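Lmo1499 protein (Listeria monocytogenes, PDB 4IIW) probably cleaves nascent peptidoglycan strands endolytically as a membrane-bound lytic transglycosylase, ending their elongation. Local coordinates at residues N76-S88 with I96-P108. Sequence-based numbering, arbitrary orientation.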
loop_
_atom_site.group_PDB
_atom_site.type_symbol
_atom_site.label_atom_id
_atom_site.label_comp_id
_atom_site.label_asym_id
_atom_site.label_seq_id
_atom_site.Cartn_x
_atom_site.Cartn_y
_atom_site.Cartn_z
ATOM N N ASN B 76 0.471 7.222 -10.761
ATOM C CA ASN B 76 0.137 7.299 -12.188
ATOM C C ASN B 76 1.240 7.913 -13.046
ATOM O O ASN B 76 0.966 8.564 -14.034
ATOM C CB ASN B 76 -1.181 8.031 -12.435
ATOM C CG ASN B 76 -1.826 7.621 -13.749
ATOM O OD1 ASN B 76 -1.715 6.462 -14.155
ATOM N ND2 ASN B 76 -2.536 8.554 -14.400
ATOM N N ASP B 77 2.478 7.642 -12.664
ATOM C CA ASP B 77 3.678 8.118 -13.350
ATOM C C ASP B 77 4.104 7.105 -14.402
ATOM O O ASP B 77 5.222 6.564 -14.353
ATOM C CB ASP B 77 4.818 8.269 -12.320
ATOM C CG ASP B 77 4.524 9.342 -11.234
ATOM O OD1 ASP B 77 3.828 10.333 -11.523
ATOM O OD2 ASP B 77 5.020 9.205 -10.096
ATOM N N THR B 78 3.221 6.842 -15.359
ATOM C CA THR B 78 3.484 5.818 -16.368
ATOM C C THR B 78 4.254 6.292 -17.613
ATOM O O THR B 78 4.691 5.465 -18.414
ATOM C CB THR B 78 2.161 5.165 -16.843
ATOM O OG1 THR B 78 1.308 6.168 -17.412
ATOM C CG2 THR B 78 1.458 4.498 -15.687
ATOM N N ASN B 79 4.415 7.599 -17.776
ATOM C CA ASN B 79 5.139 8.157 -18.916
ATOM C C ASN B 79 6.673 8.082 -18.756
ATOM O O ASN B 79 7.359 9.093 -18.836
ATOM C CB ASN B 79 4.693 9.620 -19.156
ATOM C CG ASN B 79 4.910 10.536 -17.918
ATOM O OD1 ASN B 79 4.939 10.078 -16.777
ATOM N ND2 ASN B 79 5.054 11.832 -18.164
ATOM N N LEU B 80 7.213 6.881 -18.570
ATOM C CA LEU B 80 8.653 6.711 -18.352
ATOM C C LEU B 80 9.429 6.508 -19.679
ATOM O O LEU B 80 9.246 5.514 -20.391
ATOM C CB LEU B 80 8.901 5.549 -17.398
ATOM C CG LEU B 80 8.092 5.501 -16.071
ATOM C CD1 LEU B 80 8.377 4.199 -15.304
ATOM C CD2 LEU B 80 8.340 6.687 -15.167
ATOM N N LYS B 81 10.330 7.440 -19.972
ATOM C CA LYS B 81 11.079 7.429 -21.221
ATOM C C LYS B 81 12.203 6.386 -21.264
ATOM O O LYS B 81 12.895 6.187 -20.288
ATOM C CB LYS B 81 11.667 8.828 -21.465
ATOM C CG LYS B 81 10.637 9.982 -21.461
ATOM C CD LYS B 81 9.607 9.878 -22.605
ATOM C CE LYS B 81 8.552 11.004 -22.542
ATOM N NZ LYS B 81 7.733 10.952 -21.268
ATOM N N ALA B 82 12.372 5.721 -22.406
ATOM C CA ALA B 82 13.459 4.748 -22.579
ATOM C C ALA B 82 14.801 5.495 -22.640
ATOM O O ALA B 82 14.825 6.693 -22.886
ATOM C CB ALA B 82 13.251 3.927 -23.861
ATOM N N GLY B 83 15.904 4.798 -22.398
ATOM C CA GLY B 83 17.245 5.412 -22.485
ATOM C C GLY B 83 18.211 5.018 -21.382
ATOM O O GLY B 83 17.944 4.111 -20.584
ATOM N N ASN B 84 19.333 5.715 -21.331
ATOM C CA ASN B 84 20.375 5.462 -20.334
ATOM C C ASN B 84 20.356 6.532 -19.245
ATOM O O ASN B 84 20.403 7.723 -19.541
ATOM C CB ASN B 84 21.745 5.413 -21.013
ATOM C CG ASN B 84 21.819 4.348 -22.102
ATOM O OD1 ASN B 84 21.150 3.311 -22.021
ATOM N ND2 ASN B 84 22.623 4.601 -23.126
ATOM N N TYR B 85 20.284 6.087 -17.986
ATOM C CA TYR B 85 20.217 6.966 -16.820
ATOM C C TYR B 85 21.327 6.676 -15.798
ATOM O O TYR B 85 21.768 5.537 -15.671
ATOM C CB TYR B 85 18.870 6.752 -16.123
ATOM C CG TYR B 85 17.661 7.086 -16.974
ATOM C CD1 TYR B 85 17.100 8.368 -16.949
ATOM C CD2 TYR B 85 17.077 6.128 -17.810
ATOM C CE1 TYR B 85 15.996 8.684 -17.724
ATOM C CE2 TYR B 85 15.955 6.442 -18.597
ATOM C CZ TYR B 85 15.426 7.720 -18.541
ATOM O OH TYR B 85 14.352 8.063 -19.319
ATOM N N GLU B 86 21.795 7.711 -15.091
ATOM C CA GLU B 86 22.738 7.521 -13.975
ATOM C C GLU B 86 21.955 7.693 -12.695
ATOM O O GLU B 86 21.548 8.797 -12.334
ATOM C CB GLU B 86 23.957 8.446 -14.003
ATOM C CG GLU B 86 25.084 7.904 -14.880
ATOM C CD GLU B 86 26.362 8.739 -14.834
ATOM O OE1 GLU B 86 27.167 8.628 -15.787
ATOM O OE2 GLU B 86 26.563 9.504 -13.858
ATOM N N LEU B 87 21.737 6.568 -12.035
ATOM C CA LEU B 87 20.980 6.507 -10.809
ATOM C C LEU B 87 21.901 6.059 -9.693
ATOM O O LEU B 87 22.964 5.492 -9.929
ATOM C CB LEU B 87 19.831 5.498 -10.963
ATOM C CG LEU B 87 18.917 5.689 -12.179
ATOM C CD1 LEU B 87 17.955 4.535 -12.313
ATOM C CD2 LEU B 87 18.165 7.018 -12.101
ATOM N N SER B 88 21.470 6.308 -8.472
ATOM C CA SER B 88 22.229 5.955 -7.296
ATOM C C SER B 88 21.375 5.037 -6.413
ATOM O O SER B 88 20.150 5.145 -6.417
ATOM C CB SER B 88 22.584 7.239 -6.551
ATOM O OG SER B 88 23.336 6.965 -5.392
ATOM N N ILE B 96 13.915 9.034 -8.856
ATOM C CA ILE B 96 14.169 8.080 -9.918
ATOM C C ILE B 96 13.134 8.282 -10.984
ATOM O O ILE B 96 13.449 8.578 -12.130
ATOM C CB ILE B 96 14.122 6.627 -9.452
ATOM C CG1 ILE B 96 15.198 6.360 -8.395
ATOM C CG2 ILE B 96 14.350 5.718 -10.626
ATOM C CD1 ILE B 96 15.081 4.997 -7.705
ATOM N N VAL B 97 11.881 8.172 -10.567
ATOM C CA VAL B 97 10.736 8.292 -11.453
ATOM C C VAL B 97 10.714 9.631 -12.173
ATOM O O VAL B 97 10.424 9.700 -13.352
ATOM C CB VAL B 97 9.458 8.050 -10.635
ATOM C CG1 VAL B 97 8.198 8.343 -11.434
ATOM C CG2 VAL B 97 9.480 6.615 -10.121
ATOM N N LYS B 98 11.088 10.682 -11.470
ATOM C CA LYS B 98 11.078 12.029 -12.039
ATOM C C LYS B 98 12.104 12.166 -13.190
ATOM O O LYS B 98 11.817 12.810 -14.190
ATOM C CB LYS B 98 11.308 13.051 -10.921
ATOM C CG LYS B 98 10.281 14.195 -10.918
ATOM C CD LYS B 98 10.103 14.784 -9.488
ATOM C CE LYS B 98 8.811 15.613 -9.343
ATOM N NZ LYS B 98 8.587 16.086 -7.939
ATOM N N LYS B 99 13.280 11.552 -13.050
ATOM C CA LYS B 99 14.291 11.542 -14.122
ATOM C C LYS B 99 13.770 10.828 -15.368
ATOM O O LYS B 99 13.948 11.301 -16.487
ATOM C CB LYS B 99 15.596 10.858 -13.688
ATOM C CG LYS B 99 16.645 11.736 -12.997
ATOM C CD LYS B 99 17.893 10.898 -12.637
ATOM C CE LYS B 99 19.129 11.742 -12.293
ATOM N NZ LYS B 99 19.744 12.380 -13.491
HETATM N N MSE B 100 13.136 9.683 -15.179
HETATM C CA MSE B 100 12.592 8.933 -16.311
HETATM C C MSE B 100 11.406 9.654 -16.981
HETATM O O MSE B 100 11.278 9.628 -18.193
HETATM C CB MSE B 100 12.218 7.513 -15.882
HETATM C CG MSE B 100 13.416 6.690 -15.432
HETATM SE SE MSE B 100 13.024 4.875 -14.884
HETATM C CE MSE B 100 14.818 4.315 -14.513
ATOM N N GLN B 101 10.553 10.294 -16.196
ATOM C CA GLN B 101 9.428 11.038 -16.752
ATOM C C GLN B 101 9.932 12.146 -17.653
ATOM O O GLN B 101 9.525 12.252 -18.810
ATOM C CB GLN B 101 8.539 11.643 -15.652
ATOM C CG GLN B 101 7.629 10.631 -14.958
ATOM C CD GLN B 101 6.702 11.277 -13.947
ATOM O OE1 GLN B 101 7.152 11.844 -12.950
ATOM N NE2 GLN B 101 5.398 11.167 -14.184
ATOM N N GLU B 102 10.824 12.964 -17.107
ATOM C CA GLU B 102 11.424 14.085 -17.841
ATOM C C GLU B 102 12.427 13.610 -18.889
ATOM O O GLU B 102 12.777 14.346 -19.796
ATOM C CB GLU B 102 12.115 15.042 -16.864
ATOM C CG GLU B 102 11.154 15.744 -15.904
ATOM C CD GLU B 102 11.862 16.398 -14.718
ATOM O OE1 GLU B 102 13.100 16.528 -14.750
ATOM O OE2 GLU B 102 11.175 16.765 -13.738
ATOM N N GLY B 103 12.895 12.381 -18.754
ATOM C CA GLY B 103 13.841 11.818 -19.701
ATOM C C GLY B 103 15.219 12.431 -19.581
ATOM O O GLY B 103 15.895 12.634 -20.592
ATOM N N LYS B 104 15.637 12.723 -18.346
ATOM C CA LYS B 104 16.947 13.306 -18.097
ATOM C C LYS B 104 17.971 12.193 -18.100
ATOM O O LYS B 104 18.432 11.748 -17.058
ATOM C CB LYS B 104 16.978 14.100 -16.782
ATOM C CG LYS B 104 16.084 15.378 -16.766
ATOM C CD LYS B 104 16.464 16.474 -17.816
ATOM C CE LYS B 104 17.827 17.129 -17.542
ATOM N NZ LYS B 104 18.091 18.341 -18.382
ATOM N N THR B 105 18.322 11.769 -19.309
ATOM C CA THR B 105 19.262 10.679 -19.545
ATOM C C THR B 105 20.741 11.120 -19.569
ATOM O O THR B 105 21.051 12.307 -19.558
ATOM C CB THR B 105 18.901 9.944 -20.878
ATOM O OG1 THR B 105 18.806 10.889 -21.943
ATOM C CG2 THR B 105 17.564 9.228 -20.758
ATOM N N VAL B 106 21.632 10.129 -19.582
ATOM C CA VAL B 106 23.084 10.330 -19.619
ATOM C C VAL B 106 23.533 11.070 -20.866
ATOM O O VAL B 106 23.425 10.529 -21.964
ATOM C CB VAL B 106 23.840 8.972 -19.650
ATOM C CG1 VAL B 106 25.313 9.178 -19.981
ATOM C CG2 VAL B 106 23.669 8.217 -18.346
ATOM N N ALA B 107 24.041 12.290 -20.677
ATOM C CA ALA B 107 24.552 13.136 -21.776
ATOM C C ALA B 107 26.064 12.976 -21.909
ATOM O O ALA B 107 26.804 13.436 -21.047
ATOM C CB ALA B 107 24.210 14.612 -21.503
ATOM N N PRO B 108 26.533 12.332 -22.981
ATOM C CA PRO B 108 27.985 12.131 -23.152
ATOM C C PRO B 108 28.809 13.415 -23.128
ATOM O O PRO B 108 28.443 14.409 -23.762
ATOM C CB PRO B 108 28.105 11.465 -24.539
ATOM C CG PRO B 108 26.783 10.852 -24.807
ATOM C CD PRO B 108 25.745 11.660 -24.032
HETATM O O HOH W 1 20.592 10.333 -15.962
#
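The ring of Tyr85 lies sandwiched between Met100 and Thr105. Met100 CG sits 4.0 Å from the Tyr85 ring centroid and 15° off the ring normal, a CH-pi contact; its selenium (selenomethionine) stands farther out above that face. Against the opposite face Thr105 CG2 approaches the Tyr85 centroid to 3.6 Å. Tyr85 OH donates to Lys81 O (2.6 Å), which lies in the ring plane at its edge and ties the phenol to the backbone ahead of the strand. The Met100 chain is extended beyond CG, which keeps selenium and CE above the same face and brings CE against Leu87 CD1, while its CB packs on Leu80 CD2.

Two backbone bonds bracket this packing. Lys81 N donates to Met100 O at 3.0 Å, nearly straight although the nitrogen stands above the carbonyl plane, and Val106 N donates to Asn84 O at 2.7 Å. Beyond the first of these, Gln101 NE2 bonds Asn79 OD1 at 2.8 Å, on a lone pair in the carbonyl plane; the two amides are almost perpendicular (88°). The same nitrogen makes a weaker, bent bond to Asp77 OD1. One water accepts from Glu86 N and donates to Lys104 O.

Further out, a Schellman motif with Gly103 at positive phi ends helix 93-102 and turns the chain so that Thr105 and Val106 return beside strand 83-87. Leu56 of helix 49-58 touches both Leu87 and Met100. Helix 96-102 runs roughly antiparallel to strand 83-87 (152°) at 9.9 Å between axes, away from the predicted catalytic Glu232. It follows a beta-alpha-alpha-beta unit, strand 39-43, helices 49-58 and 65-75 and strand 83-87, whose antiparallel strand pair is consistent with the LysM-like domain of MltG proteins.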